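Local structure of Ent-copalyl diphosphate synthase (Streptomyces platensis, 5BP8) at residues Asn269-Ser274 and Ala510-Leu515; Asp309-Leu314 and Asp327-Phe332; Asp386-Asp391 and Val425-Ala430; Trp398-Tyr403 and Gly443-Thr448; Gln457-Thr462 and Ala472-Arg477. The protein belongs to the terpene cyclases, a mainly alpha-helical family, and carries a domain related to the C-terminal domain of squalene-hopene cyclases. One frame throughout, in Å; residues are numbered along the deposited sequence.

Contact 1 (Asn269-Ser274 and Ala510-Leu515); sequences NSLAAS and ARLAAL. With SO4 (sulfate ion), chain C.
A513 meets both S270 and S274, which stand one helical turn apart. Its methyl CB lies 3.5 Å from S270 O and 4.0 Å from S274 CB. S274 CB also rests on the backbone, 3.7 Å from A513 CA. Next to this patch of small residues the side chains of L271 and L512 cross obliquely. Their branch carbons L271 CD1 and L512 CD2 are 4.1 Å apart. No hydrogen bond joins the two segments. The helices are 260-274 and 504-518. Their segments here run almost exactly parallel, at 4°, with axes 8.4 Å apart. This is consistent with neighbouring helices of one layer in the alpha/alpha barrel of this family. Further out, polar ends are tied back within the chain. With chi1 at 72°, S274 OG sits between the backbone N and the carbonyl carbon, where it donates to L271 O and also pairs with L276 N, just past the helix end. S270 OG bonds to W266 O. On another side of helix 504-518, R511 holds a sulfate ion, probably from the crystallisation liquor, through NH1 to O4 and NH2 to O2. NH2 also bonds to L482 O. L515 CD1 lies over the centre of one guanidinium face. R8 binds the same sulfate.

Contact 2 (Asp309-Leu314 and Asp327-Phe332); sequences DTAAVL and DSLMHF
L329 packs against T310, A311 and L314, one face of helix 307-319. The contacts are mostly apolar. L314 and L329 reach toward each other tip to tip, with L314 CD1 3.9 Å from both CD1 and CG of L329. The side chains of T310 and L329 run past each other in opposite directions, and L329 CD2 comes 3.6 Å from T310 CG2. Both branches of L329 also touch the methyl of A311, at 4.1 Å from its CB. One mixed contact is tight: S328 OG lies 3.3 Å from T310 CG2. T310 is turned with CG2 anti to the backbone N, which gives the methyl to the 327-332 segment. Its OG1 bonds instead to D306 O and I297 N. No hydrogen bond crosses between the two segments. Those of the 327-332 turn are internal: M330 N to D327 O and F332 N to L329 O each span three residues. D327 ties this turn outward, by a salt bridge to R372 and a hydrogen bond to Y373. Helix 349-365 adds A358 beside A311 and L329. The touching residues of the helix, from T310 on, directly follow D306 to D309. The sequence of those four, Asp-Ser-Asp-Asp, matches the DxDD signature of class II terpene cyclases, so the 327-332 turn backs the first turns of the helix that bears this motif.

Contact 3 (Asp386-Asp391 and Val425-Ala430); sequences DNQLPD and VDRAAA
Q388 and R427 meet with their side chains crossing at a slant, the amide and guanidinium planes 35° apart. Q388 OE1 stands over one face of the guanidinium, 3.0 Å above its plane and displaced toward the rim. OE1 is also 3.0 Å from R427 NH2, but the angle is too poor for a hydrogen bond. The approach is therefore carbonyl oxygen over cationic face, probably mildly favourable electrostatically. A bend at chi3 (-92°) turns NE out of line with the rest of the R427 chain. L389 O lies near the guanidinium plane at its edge, 3.3 Å from NH1. The Q388 chain is extended beyond CG, and its NE2 reaches the helix beside A428 N at 3.8 Å. That NE2 is gripped by two backbone carbonyls, G392 O and A424 O. Past the side chains, a water donates to both D391 O (3.2 Å) and R427 O (2.9 Å), bridging loop and helix. W394 packs on Q388 and on A428. Q388, G392 and W394 fit the Q-x(2-5)-G-x-W pattern of the QW motif. In this motif of squalene-hopene cyclase relatives, the glutamine and tryptophan tie a loop to the start of a nearby helix, here helix 422-435.

Contact 4 (Trp398-Tyr403 and Gly443-Thr448); sequences WHASPY and GRWQGT
The guanidinium of R444 has A400 at its edge and the indole of W445 over one face. W445 CZ2 is 3.5 Å above the guanidinium plane, while R444 NE is 3.2 Å above the indole plane. Both lie toward the rim. The loop 443-448 starts right after W442, which fits the closing tryptophan of a QW motif, and it ends at T448, the N-cap of the next helix. The ring of Y403 has P402 CG over one face and R444 N at its edge, 3.7 Å from CE2. R444 N itself bonds to E451 OE2. Across the contact, R444 NH1 donates to A400 O at 2.8 Å. The donor lies in the carbonyl plane on a lone pair, and the bond is fairly straight at 156°. The R444 chain, extended from CG to NE, carries the group across. The methyl of A400 also touches W445 CH2. D68 fixes both flat groups from outside, by a salt bridge to R444 NH2 and a hydrogen bond from W445 NE1. S401 is the N-cap of helix 402-416, its OG accepting from Y403 N at 3.0 Å. A water completes the link: it is 2.8 Å from Y403 OH and accepts from G443 N at 3.1 Å.

Contact 5 (Gln457-Thr462 and Ala472-Arg477); sequences QLLMRT and ARSAAR. With SO4 (sulfate ion), chain D.
L459 and M460 press on S474 and A475 in the tight part of this contact. L459 CD1 comes 3.3 Å from S474 OG. Lower on the same side chain, L459 CB is 4.3 Å from A475 CB. M460, a selenomethionine, folds over the same methyl. Its chain bends at chi2 (-64°) and again at chi3, and CE ends 3.5 Å from A475 CB, with SE at 3.8 Å. S474 OG is turned anti to its backbone N and donates to Q436 OE1. W442 touches both L459 and S474. Q436 and W442 fit the glutamine and tryptophan of a QW motif. Helices 449-461 and 469-484 follow one another and form an antiparallel helical hairpin, as expected in the six-hairpin class of barrels. Their segments here are inclined at 143°, with axes 9.2 Å apart. The contact is looser at A472, where M460 CE is 4.0 Å from CA. The solvent side of helix 469-484 is charged. R473 and R477, one turn apart and both exposed, share a sulfate ion, probably from the crystallisation liquor. R473 binds it in a forked way: NE to O3 at 2.8 Å and NH2 to O1 at 2.9 Å. R477 NH1 adds a third bond, also to O3. R473 O and S474 CA lie over one face of the R477 guanidinium.

Overall arrangement
Contacts 1, 2, 4 and 5 are largely buried, while contact 3 is partly exposed and water-bridged. Contacts 1, 2 and 5 are made by apolar and small side chains without hydrogen bonds between their segments. Contacts 3 and 4 join loops to helix 422-435 and the start of helix 402-416. Each uses an arginine, with a clear hydrogen bond to a carbonyl across the segments in contact 4 alone. Contacts 1 and 5 touch: Q457 packs on A510 and A513, and A273 on R461. Contact 5 also meets contact 3, V425 against T462. N269 of contact 1 probably hydrogen-bonds to A312 of contact 2. Contacts 2 to 5 are nested within the span that contact 1 closes.

Contact 1 (Asn269-Ser274 and Ala510-Leu515)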
# COMPACT_ATOMS: atom_id res chain seq x y z
N ASN A 269 10.45 -7.83 11.45
CA ASN A 269 9.66 -9.04 11.68
C ASN A 269 9.94 -10.15 10.69
O ASN A 269 9.96 -11.33 11.05
CB ASN A 269 8.15 -8.76 11.76
CG ASN A 269 7.78 -7.99 13.02
OD1 ASN A 269 8.40 -8.16 14.08
ND2 ASN A 269 6.77 -7.13 12.91
N SER A 270 10.20 -9.79 9.44
CA SER A 270 10.60 -10.78 8.45
C SER A 270 11.94 -11.42 8.84
O SER A 270 12.07 -12.65 8.79
CB SER A 270 10.70 -10.14 7.07
OG SER A 270 9.40 -9.86 6.58
N LEU A 271 12.91 -10.60 9.22
CA LEU A 271 14.23 -11.12 9.62
C LEU A 271 14.18 -11.97 10.87
O LEU A 271 14.91 -12.97 10.97
CB LEU A 271 15.23 -9.99 9.80
CG LEU A 271 16.05 -9.67 8.55
CD1 LEU A 271 15.28 -9.87 7.25
CD2 LEU A 271 16.55 -8.25 8.64
N ALA A 272 13.30 -11.61 11.81
CA ALA A 272 13.11 -12.44 13.02
C ALA A 272 12.54 -13.80 12.69
O ALA A 272 12.88 -14.80 13.32
CB ALA A 272 12.20 -11.73 14.01
N ALA A 273 11.66 -13.83 11.70
CA ALA A 273 11.03 -15.06 11.24
C ALA A 273 11.98 -15.93 10.43
O ALA A 273 11.77 -17.15 10.33
CB ALA A 273 9.80 -14.74 10.41
N SER A 274 13.00 -15.32 9.86
CA SER A 274 13.90 -16.00 8.93
C SER A 274 14.78 -17.07 9.56
O SER A 274 15.26 -17.96 8.87
CB SER A 274 14.81 -14.98 8.23
OG SER A 274 15.79 -14.46 9.11
N ALA A 510 10.89 -10.09 2.76
CA ALA A 510 10.10 -11.28 2.67
C ALA A 510 10.77 -12.38 1.86
O ALA A 510 10.73 -13.56 2.22
CB ALA A 510 8.72 -10.95 2.10
N ARG A 511 11.41 -11.98 0.76
CA ARG A 511 12.13 -12.91 -0.09
C ARG A 511 13.30 -13.53 0.69
O ARG A 511 13.49 -14.74 0.67
CB ARG A 511 12.64 -12.23 -1.35
CG ARG A 511 13.49 -13.12 -2.24
CD ARG A 511 14.03 -12.36 -3.45
NE ARG A 511 14.72 -13.23 -4.39
CZ ARG A 511 16.04 -13.48 -4.40
NH1 ARG A 511 16.86 -12.95 -3.51
NH2 ARG A 511 16.54 -14.28 -5.33
N LEU A 512 14.03 -12.68 1.38
CA LEU A 512 15.19 -13.16 2.16
C LEU A 512 14.76 -14.20 3.21
O LEU A 512 15.37 -15.28 3.31
CB LEU A 512 15.94 -11.99 2.79
CG LEU A 512 17.12 -12.35 3.71
CD1 LEU A 512 18.15 -13.19 2.99
CD2 LEU A 512 17.77 -11.11 4.28
N ALA A 513 13.70 -13.89 3.95
CA ALA A 513 13.13 -14.82 4.93
C ALA A 513 12.74 -16.16 4.32
O ALA A 513 13.09 -17.23 4.86
CB ALA A 513 11.94 -14.18 5.62
N ALA A 514 12.03 -16.13 3.19
CA ALA A 514 11.66 -17.33 2.46
C ALA A 514 12.87 -18.19 2.07
O ALA A 514 12.87 -19.39 2.32
CB ALA A 514 10.87 -16.97 1.21
N LEU A 515 13.88 -17.56 1.49
CA LEU A 515 15.05 -18.28 1.03
C LEU A 515 15.85 -18.85 2.20
O LEU A 515 16.39 -19.95 2.08
CB LEU A 515 15.93 -17.39 0.14
CG LEU A 515 15.39 -17.08 -1.27
CD1 LEU A 515 16.36 -16.18 -1.99
CD2 LEU A 515 15.18 -18.33 -2.10
S SO4 C . 20.24 -14.86 -4.72
O1 SO4 C . 20.74 -16.17 -4.22
O2 SO4 C . 19.20 -15.12 -5.72
O3 SO4 C . 21.34 -14.09 -5.35
O4 SO4 C . 19.71 -14.08 -3.57

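Contact 2 (Asp309-Leu314 and Asp327-Phe332)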
# COMPACT_ATOMS: atom_id res chain seq x y z
N ASP A 309 -0.02 -1.17 12.20
CA ASP A 309 1.31 -0.68 12.38
C ASP A 309 1.75 -0.73 13.84
O ASP A 309 2.90 -1.09 14.13
CB ASP A 309 1.43 0.75 11.84
CG ASP A 309 1.40 0.79 10.34
OD1 ASP A 309 2.27 0.15 9.73
OD2 ASP A 309 0.48 1.42 9.77
N THR A 310 0.83 -0.41 14.75
CA THR A 310 1.16 -0.41 16.18
C THR A 310 1.55 -1.83 16.62
O THR A 310 2.58 -2.02 17.27
CB THR A 310 -0.02 0.13 17.03
OG1 THR A 310 -0.26 1.50 16.69
CG2 THR A 310 0.29 0.07 18.53
N ALA A 311 0.73 -2.82 16.24
CA ALA A 311 0.98 -4.23 16.59
C ALA A 311 2.29 -4.72 15.98
O ALA A 311 3.10 -5.32 16.66
CB ALA A 311 -0.17 -5.10 16.17
N ALA A 312 2.53 -4.40 14.70
CA ALA A 312 3.77 -4.82 14.06
C ALA A 312 4.99 -4.22 14.74
O ALA A 312 6.03 -4.87 14.85
CB ALA A 312 3.78 -4.43 12.58
N VAL A 313 4.89 -2.96 15.12
CA VAL A 313 5.99 -2.25 15.73
C VAL A 313 6.27 -2.80 17.14
O VAL A 313 7.43 -3.03 17.48
CB VAL A 313 5.75 -0.73 15.73
CG1 VAL A 313 6.70 -0.03 16.69
CG2 VAL A 313 5.95 -0.19 14.33
N LEU A 314 5.22 -3.05 17.92
CA LEU A 314 5.37 -3.65 19.25
C LEU A 314 6.02 -5.02 19.16
O LEU A 314 6.93 -5.32 19.93
CB LEU A 314 4.03 -3.75 19.95
CG LEU A 314 3.45 -2.43 20.48
CD1 LEU A 314 1.96 -2.55 20.75
CD2 LEU A 314 4.21 -2.02 21.74
N ASP A 327 -0.43 -1.86 25.60
CA ASP A 327 -1.67 -1.26 26.03
C ASP A 327 -2.30 -0.34 24.99
O ASP A 327 -3.52 -0.23 24.97
CB ASP A 327 -1.48 -0.52 27.35
CG ASP A 327 -1.25 -1.49 28.52
OD1 ASP A 327 -1.75 -2.63 28.49
OD2 ASP A 327 -0.58 -1.08 29.48
N SER A 328 -1.50 0.30 24.15
CA SER A 328 -2.02 1.16 23.10
C SER A 328 -2.97 0.43 22.15
O SER A 328 -3.80 1.07 21.52
CB SER A 328 -0.90 1.82 22.27
OG SER A 328 -0.01 0.83 21.73
N LEU A 329 -2.83 -0.89 22.03
CA LEU A 329 -3.74 -1.68 21.19
C LEU A 329 -5.15 -1.79 21.77
O LEU A 329 -6.09 -2.01 21.03
CB LEU A 329 -3.17 -3.07 20.95
CG LEU A 329 -1.86 -3.14 20.17
CD1 LEU A 329 -1.31 -4.55 20.12
CD2 LEU A 329 -2.07 -2.59 18.76
N MSE A 330 -5.30 -1.61 23.09
CA MSE A 330 -6.62 -1.77 23.74
C MSE A 330 -7.62 -0.71 23.31
O MSE A 330 -8.83 -0.98 23.34
CB MSE A 330 -6.47 -1.83 25.28
CG MSE A 330 -5.52 -2.95 25.72
SE MSE A 330 -6.21 -4.77 25.34
CE MSE A 330 -4.94 -5.22 23.91
N HIS A 331 -7.16 0.46 22.86
CA HIS A 331 -8.01 1.52 22.30
C HIS A 331 -8.82 1.00 21.13
O HIS A 331 -9.89 1.52 20.81
CB HIS A 331 -7.17 2.69 21.72
CG HIS A 331 -6.37 3.45 22.72
ND1 HIS A 331 -6.94 4.12 23.79
CD2 HIS A 331 -5.04 3.71 22.79
CE1 HIS A 331 -5.99 4.72 24.49
NE2 HIS A 331 -4.83 4.48 23.91
N PHE A 332 -8.28 0.01 20.43
CA PHE A 332 -8.87 -0.52 19.19
C PHE A 332 -9.70 -1.80 19.43
O PHE A 332 -10.17 -2.44 18.46
CB PHE A 332 -7.75 -0.83 18.19
CG PHE A 332 -6.92 0.36 17.82
CD1 PHE A 332 -7.26 1.16 16.73
CD2 PHE A 332 -5.78 0.67 18.54
CE1 PHE A 332 -6.48 2.25 16.38
CE2 PHE A 332 -4.99 1.77 18.20
CZ PHE A 332 -5.35 2.56 17.13

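Contact 3 (Asp386-Asp391 and Val425-Ala430)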
# COMPACT_ATOMS: atom_id res chain seq x y z
N ASP A 386 -13.00 -18.01 12.49
CA ASP A 386 -14.34 -17.90 11.95
C ASP A 386 -14.36 -17.17 10.59
O ASP A 386 -15.29 -17.34 9.81
CB ASP A 386 -15.24 -17.16 12.95
CG ASP A 386 -15.34 -17.88 14.30
OD1 ASP A 386 -15.89 -17.26 15.24
OD2 ASP A 386 -14.87 -19.04 14.44
N ASN A 387 -13.34 -16.34 10.32
CA ASN A 387 -13.27 -15.59 9.06
C ASN A 387 -12.44 -16.23 7.96
O ASN A 387 -12.30 -15.64 6.88
CB ASN A 387 -12.82 -14.16 9.34
CG ASN A 387 -13.96 -13.33 9.88
OD1 ASN A 387 -14.73 -12.74 9.13
ND2 ASN A 387 -14.10 -13.30 11.20
N GLN A 388 -11.91 -17.44 8.21
CA GLN A 388 -11.24 -18.22 7.18
C GLN A 388 -12.26 -18.63 6.13
O GLN A 388 -13.36 -19.08 6.47
CB GLN A 388 -10.58 -19.49 7.75
CG GLN A 388 -9.68 -20.24 6.76
CD GLN A 388 -8.91 -21.39 7.39
OE1 GLN A 388 -9.36 -21.96 8.38
NE2 GLN A 388 -7.77 -21.77 6.81
N LEU A 389 -11.89 -18.52 4.86
CA LEU A 389 -12.81 -18.88 3.77
C LEU A 389 -12.90 -20.41 3.61
O LEU A 389 -12.00 -21.15 4.02
CB LEU A 389 -12.38 -18.19 2.44
CG LEU A 389 -12.29 -16.66 2.57
CD1 LEU A 389 -11.56 -16.03 1.38
CD2 LEU A 389 -13.68 -16.07 2.72
N PRO A 390 -13.99 -20.89 3.00
CA PRO A 390 -14.14 -22.33 2.84
C PRO A 390 -12.94 -23.00 2.17
O PRO A 390 -12.63 -24.12 2.52
CB PRO A 390 -15.41 -22.48 2.01
CG PRO A 390 -16.15 -21.18 2.14
CD PRO A 390 -15.17 -20.13 2.54
N ASP A 391 -12.23 -22.32 1.26
CA ASP A 391 -11.10 -22.95 0.61
C ASP A 391 -9.80 -22.97 1.40
O ASP A 391 -8.79 -23.52 0.94
CB ASP A 391 -10.87 -22.38 -0.82
CG ASP A 391 -10.36 -20.95 -0.82
OD1 ASP A 391 -10.16 -20.30 0.26
OD2 ASP A 391 -10.14 -20.44 -1.94
N VAL A 425 -4.79 -23.86 10.12
CA VAL A 425 -3.45 -23.74 9.57
C VAL A 425 -3.19 -24.79 8.51
O VAL A 425 -2.63 -24.48 7.44
CB VAL A 425 -2.37 -23.83 10.67
CG1 VAL A 425 -1.00 -23.96 10.03
CG2 VAL A 425 -2.46 -22.63 11.61
N ASP A 426 -3.59 -26.05 8.76
CA ASP A 426 -3.39 -27.09 7.76
C ASP A 426 -4.21 -26.82 6.50
O ASP A 426 -3.75 -27.13 5.41
CB ASP A 426 -3.78 -28.48 8.30
CG ASP A 426 -2.90 -28.94 9.45
OD1 ASP A 426 -1.75 -28.46 9.57
OD2 ASP A 426 -3.36 -29.81 10.23
N ARG A 427 -5.42 -26.28 6.65
CA ARG A 427 -6.27 -25.96 5.50
C ARG A 427 -5.63 -24.84 4.66
O ARG A 427 -5.75 -24.84 3.44
CB ARG A 427 -7.64 -25.48 5.94
CG ARG A 427 -8.57 -26.56 6.49
CD ARG A 427 -10.00 -26.09 6.28
NE ARG A 427 -10.57 -25.35 7.40
CZ ARG A 427 -11.36 -24.28 7.30
NH1 ARG A 427 -11.65 -23.71 6.12
NH2 ARG A 427 -11.83 -23.73 8.42
N ALA A 428 -4.98 -23.90 5.33
CA ALA A 428 -4.20 -22.84 4.63
C ALA A 428 -3.02 -23.43 3.83
O ALA A 428 -2.78 -23.05 2.67
CB ALA A 428 -3.71 -21.79 5.62
N ALA A 429 -2.29 -24.35 4.43
CA ALA A 429 -1.17 -25.01 3.73
C ALA A 429 -1.67 -25.86 2.55
O ALA A 429 -1.03 -25.90 1.50
CB ALA A 429 -0.36 -25.87 4.70
N ALA A 430 -2.82 -26.50 2.71
CA ALA A 430 -3.45 -27.22 1.61
C ALA A 430 -3.79 -26.28 0.45
O ALA A 430 -3.62 -26.64 -0.72
CB ALA A 430 -4.69 -27.94 2.09
O HOH W 1 -8.10 -26.25 2.38

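Contact 4 (Trp398-Tyr403 and Gly443-Thr448)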
# COMPACT_ATOMS: atom_id res chain seq x y z
N TRP A 398 -6.31 -4.58 3.20
CA TRP A 398 -5.16 -3.72 2.88
C TRP A 398 -4.34 -4.19 1.67
O TRP A 398 -3.41 -3.51 1.30
CB TRP A 398 -4.21 -3.60 4.09
CG TRP A 398 -4.89 -3.01 5.31
CD1 TRP A 398 -4.96 -3.57 6.55
CD2 TRP A 398 -5.61 -1.76 5.39
NE1 TRP A 398 -5.67 -2.74 7.41
CE2 TRP A 398 -6.08 -1.63 6.72
CE3 TRP A 398 -5.90 -0.74 4.47
CZ2 TRP A 398 -6.85 -0.53 7.14
CZ3 TRP A 398 -6.66 0.36 4.89
CH2 TRP A 398 -7.11 0.45 6.22
N HIS A 399 -4.67 -5.33 1.09
CA HIS A 399 -3.79 -5.96 0.13
C HIS A 399 -4.64 -6.68 -0.91
O HIS A 399 -5.63 -7.35 -0.58
CB HIS A 399 -2.85 -6.88 0.87
CG HIS A 399 -1.57 -7.21 0.17
ND1 HIS A 399 -1.51 -8.03 -0.94
CD2 HIS A 399 -0.30 -6.88 0.46
CE1 HIS A 399 -0.26 -8.18 -1.30
NE2 HIS A 399 0.50 -7.50 -0.46
N ALA A 400 -4.24 -6.56 -2.17
CA ALA A 400 -4.91 -7.23 -3.28
C ALA A 400 -4.77 -8.75 -3.34
O ALA A 400 -5.54 -9.39 -4.03
CB ALA A 400 -4.39 -6.64 -4.60
N SER A 401 -3.76 -9.32 -2.67
CA SER A 401 -3.43 -10.72 -2.78
C SER A 401 -3.96 -11.59 -1.62
O SER A 401 -3.73 -11.27 -0.44
CB SER A 401 -1.91 -10.89 -2.82
OG SER A 401 -1.59 -12.25 -2.94
N PRO A 402 -4.61 -12.71 -1.93
CA PRO A 402 -4.94 -13.65 -0.86
C PRO A 402 -3.70 -14.30 -0.25
O PRO A 402 -3.78 -14.90 0.85
CB PRO A 402 -5.82 -14.66 -1.54
CG PRO A 402 -5.39 -14.67 -2.96
CD PRO A 402 -4.93 -13.27 -3.27
N TYR A 403 -2.57 -14.22 -0.96
CA TYR A 403 -1.33 -14.82 -0.45
C TYR A 403 -0.81 -14.04 0.75
O TYR A 403 -0.30 -14.65 1.70
CB TYR A 403 -0.30 -14.99 -1.57
CG TYR A 403 -0.90 -15.87 -2.64
CD1 TYR A 403 -1.07 -17.25 -2.42
CD2 TYR A 403 -1.40 -15.33 -3.82
CE1 TYR A 403 -1.69 -18.05 -3.38
CE2 TYR A 403 -2.00 -16.13 -4.77
CZ TYR A 403 -2.15 -17.48 -4.55
OH TYR A 403 -2.78 -18.23 -5.53
N GLY A 443 0.98 -16.33 -7.21
CA GLY A 443 0.53 -14.98 -7.27
C GLY A 443 -0.83 -14.84 -7.90
O GLY A 443 -1.27 -15.72 -8.66
N ARG A 444 -1.50 -13.73 -7.59
CA ARG A 444 -2.86 -13.49 -8.04
C ARG A 444 -2.99 -13.36 -9.56
O ARG A 444 -3.80 -14.07 -10.18
CB ARG A 444 -3.41 -12.23 -7.38
CG ARG A 444 -4.85 -11.98 -7.79
CD ARG A 444 -5.50 -10.84 -7.03
NE ARG A 444 -6.79 -10.52 -7.64
CZ ARG A 444 -7.67 -9.65 -7.14
NH1 ARG A 444 -7.44 -9.02 -6.00
NH2 ARG A 444 -8.80 -9.42 -7.80
N TRP A 445 -2.23 -12.43 -10.13
CA TRP A 445 -2.32 -12.14 -11.57
C TRP A 445 -1.15 -12.75 -12.36
O TRP A 445 -1.24 -12.97 -13.57
CB TRP A 445 -2.36 -10.64 -11.77
CG TRP A 445 -3.60 -10.00 -11.28
CD1 TRP A 445 -4.87 -10.30 -11.65
CD2 TRP A 445 -3.71 -8.95 -10.32
NE1 TRP A 445 -5.77 -9.51 -11.00
CE2 TRP A 445 -5.09 -8.66 -10.17
CE3 TRP A 445 -2.78 -8.23 -9.56
CZ2 TRP A 445 -5.56 -7.68 -9.30
CZ3 TRP A 445 -3.25 -7.23 -8.71
CH2 TRP A 445 -4.63 -6.97 -8.59
N GLN A 446 -0.07 -13.06 -11.66
CA GLN A 446 1.09 -13.72 -12.23
C GLN A 446 1.91 -14.22 -11.04
O GLN A 446 1.69 -13.77 -9.92
CB GLN A 446 1.95 -12.70 -13.01
CG GLN A 446 2.53 -11.64 -12.09
CD GLN A 446 3.06 -10.43 -12.80
OE1 GLN A 446 2.60 -9.31 -12.58
NE2 GLN A 446 4.03 -10.65 -13.69
N GLY A 447 2.88 -15.09 -11.26
CA GLY A 447 3.86 -15.36 -10.20
C GLY A 447 4.65 -14.12 -9.84
O GLY A 447 5.18 -13.41 -10.72
N THR A 448 4.75 -13.83 -8.53
CA THR A 448 5.53 -12.70 -8.07
C THR A 448 6.48 -13.13 -6.97
O THR A 448 6.24 -14.11 -6.27
CB THR A 448 4.66 -11.58 -7.49
OG1 THR A 448 3.93 -12.04 -6.34
CG2 THR A 448 3.67 -11.05 -8.56
O HOH W 2 -0.82 -18.80 -7.44

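Contact 5 (Gln457-Thr462 and Ala472-Arg477)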
# COMPACT_ATOMS: atom_id res chain seq x y z
N GLN A 457 7.31 -19.11 3.12
CA GLN A 457 7.32 -18.89 4.57
C GLN A 457 6.23 -19.66 5.29
O GLN A 457 6.50 -20.31 6.30
CB GLN A 457 7.13 -17.43 4.93
CG GLN A 457 8.31 -16.55 4.59
CD GLN A 457 8.12 -15.14 5.10
OE1 GLN A 457 7.78 -14.94 6.28
NE2 GLN A 457 8.34 -14.16 4.23
N LEU A 458 5.00 -19.57 4.77
CA LEU A 458 3.86 -20.29 5.35
C LEU A 458 4.17 -21.77 5.44
O LEU A 458 3.99 -22.39 6.50
CB LEU A 458 2.59 -20.07 4.52
CG LEU A 458 1.32 -20.81 4.97
CD1 LEU A 458 1.06 -20.65 6.45
CD2 LEU A 458 0.10 -20.36 4.18
N LEU A 459 4.61 -22.36 4.32
CA LEU A 459 4.85 -23.80 4.26
C LEU A 459 5.99 -24.23 5.19
O LEU A 459 5.85 -25.24 5.91
CB LEU A 459 5.14 -24.24 2.83
CG LEU A 459 3.98 -24.15 1.84
CD1 LEU A 459 4.47 -24.42 0.42
CD2 LEU A 459 2.86 -25.12 2.19
N MSE A 460 7.08 -23.49 5.19
CA MSE A 460 8.24 -23.84 6.03
C MSE A 460 7.96 -23.63 7.50
O MSE A 460 8.27 -24.51 8.34
CB MSE A 460 9.49 -23.11 5.57
CG MSE A 460 9.95 -23.51 4.18
SE MSE A 460 10.49 -25.40 4.04
CE MSE A 460 8.85 -26.43 3.92
N ARG A 461 7.36 -22.50 7.85
CA ARG A 461 7.17 -22.18 9.26
C ARG A 461 6.09 -23.05 9.94
O ARG A 461 6.11 -23.19 11.18
CB ARG A 461 6.89 -20.71 9.48
CG ARG A 461 8.11 -19.82 9.21
CD ARG A 461 7.76 -18.35 9.08
NE ARG A 461 7.14 -17.76 10.26
CZ ARG A 461 6.71 -16.49 10.32
NH1 ARG A 461 6.83 -15.66 9.28
NH2 ARG A 461 6.15 -16.06 11.42
N THR A 462 5.19 -23.64 9.16
CA THR A 462 4.10 -24.43 9.73
C THR A 462 4.30 -25.92 9.51
O THR A 462 3.40 -26.71 9.76
CB THR A 462 2.73 -24.02 9.15
OG1 THR A 462 2.67 -24.29 7.74
CG2 THR A 462 2.46 -22.56 9.43
N ALA A 472 7.49 -29.92 1.67
CA ALA A 472 8.88 -29.55 1.46
C ALA A 472 9.22 -29.37 -0.02
O ALA A 472 9.94 -28.44 -0.37
CB ALA A 472 9.83 -30.54 2.13
N ARG A 473 8.67 -30.22 -0.89
CA ARG A 473 8.95 -30.11 -2.32
C ARG A 473 8.32 -28.82 -2.88
O ARG A 473 8.92 -28.14 -3.72
CB ARG A 473 8.45 -31.33 -3.09
CG ARG A 473 9.17 -32.63 -2.72
CD ARG A 473 8.85 -33.81 -3.64
NE ARG A 473 7.45 -34.24 -3.55
CZ ARG A 473 6.94 -35.05 -2.62
NH1 ARG A 473 7.71 -35.57 -1.66
NH2 ARG A 473 5.64 -35.35 -2.64
N SER A 474 7.11 -28.50 -2.42
CA SER A 474 6.44 -27.27 -2.84
C SER A 474 7.27 -26.05 -2.47
O SER A 474 7.52 -25.18 -3.31
CB SER A 474 5.05 -27.18 -2.23
OG SER A 474 4.42 -25.93 -2.54
N ALA A 475 7.68 -25.96 -1.21
CA ALA A 475 8.52 -24.86 -0.77
C ALA A 475 9.84 -24.79 -1.54
O ALA A 475 10.33 -23.69 -1.84
CB ALA A 475 8.79 -24.96 0.72
N ALA A 476 10.42 -25.95 -1.87
CA ALA A 476 11.64 -26.01 -2.69
C ALA A 476 11.44 -25.43 -4.07
O ALA A 476 12.29 -24.71 -4.57
CB ALA A 476 12.14 -27.46 -2.81
N ARG A 477 10.31 -25.74 -4.70
CA ARG A 477 10.02 -25.22 -6.04
C ARG A 477 9.81 -23.69 -5.94
O ARG A 477 10.22 -22.94 -6.83
CB ARG A 477 8.79 -25.90 -6.66
CG ARG A 477 9.04 -27.35 -7.16
CD ARG A 477 7.91 -27.89 -8.01
NE ARG A 477 6.60 -27.82 -7.35
CZ ARG A 477 6.10 -28.74 -6.53
NH1 ARG A 477 6.79 -29.84 -6.21
NH2 ARG A 477 4.90 -28.56 -6.00
S SO4 D . 4.82 -33.26 -5.82
O1 SO4 D . 4.38 -34.46 -5.05
O2 SO4 D . 3.64 -32.40 -6.07
O3 SO4 D . 5.84 -32.54 -5.03
O4 SO4 D . 5.39 -33.67 -7.13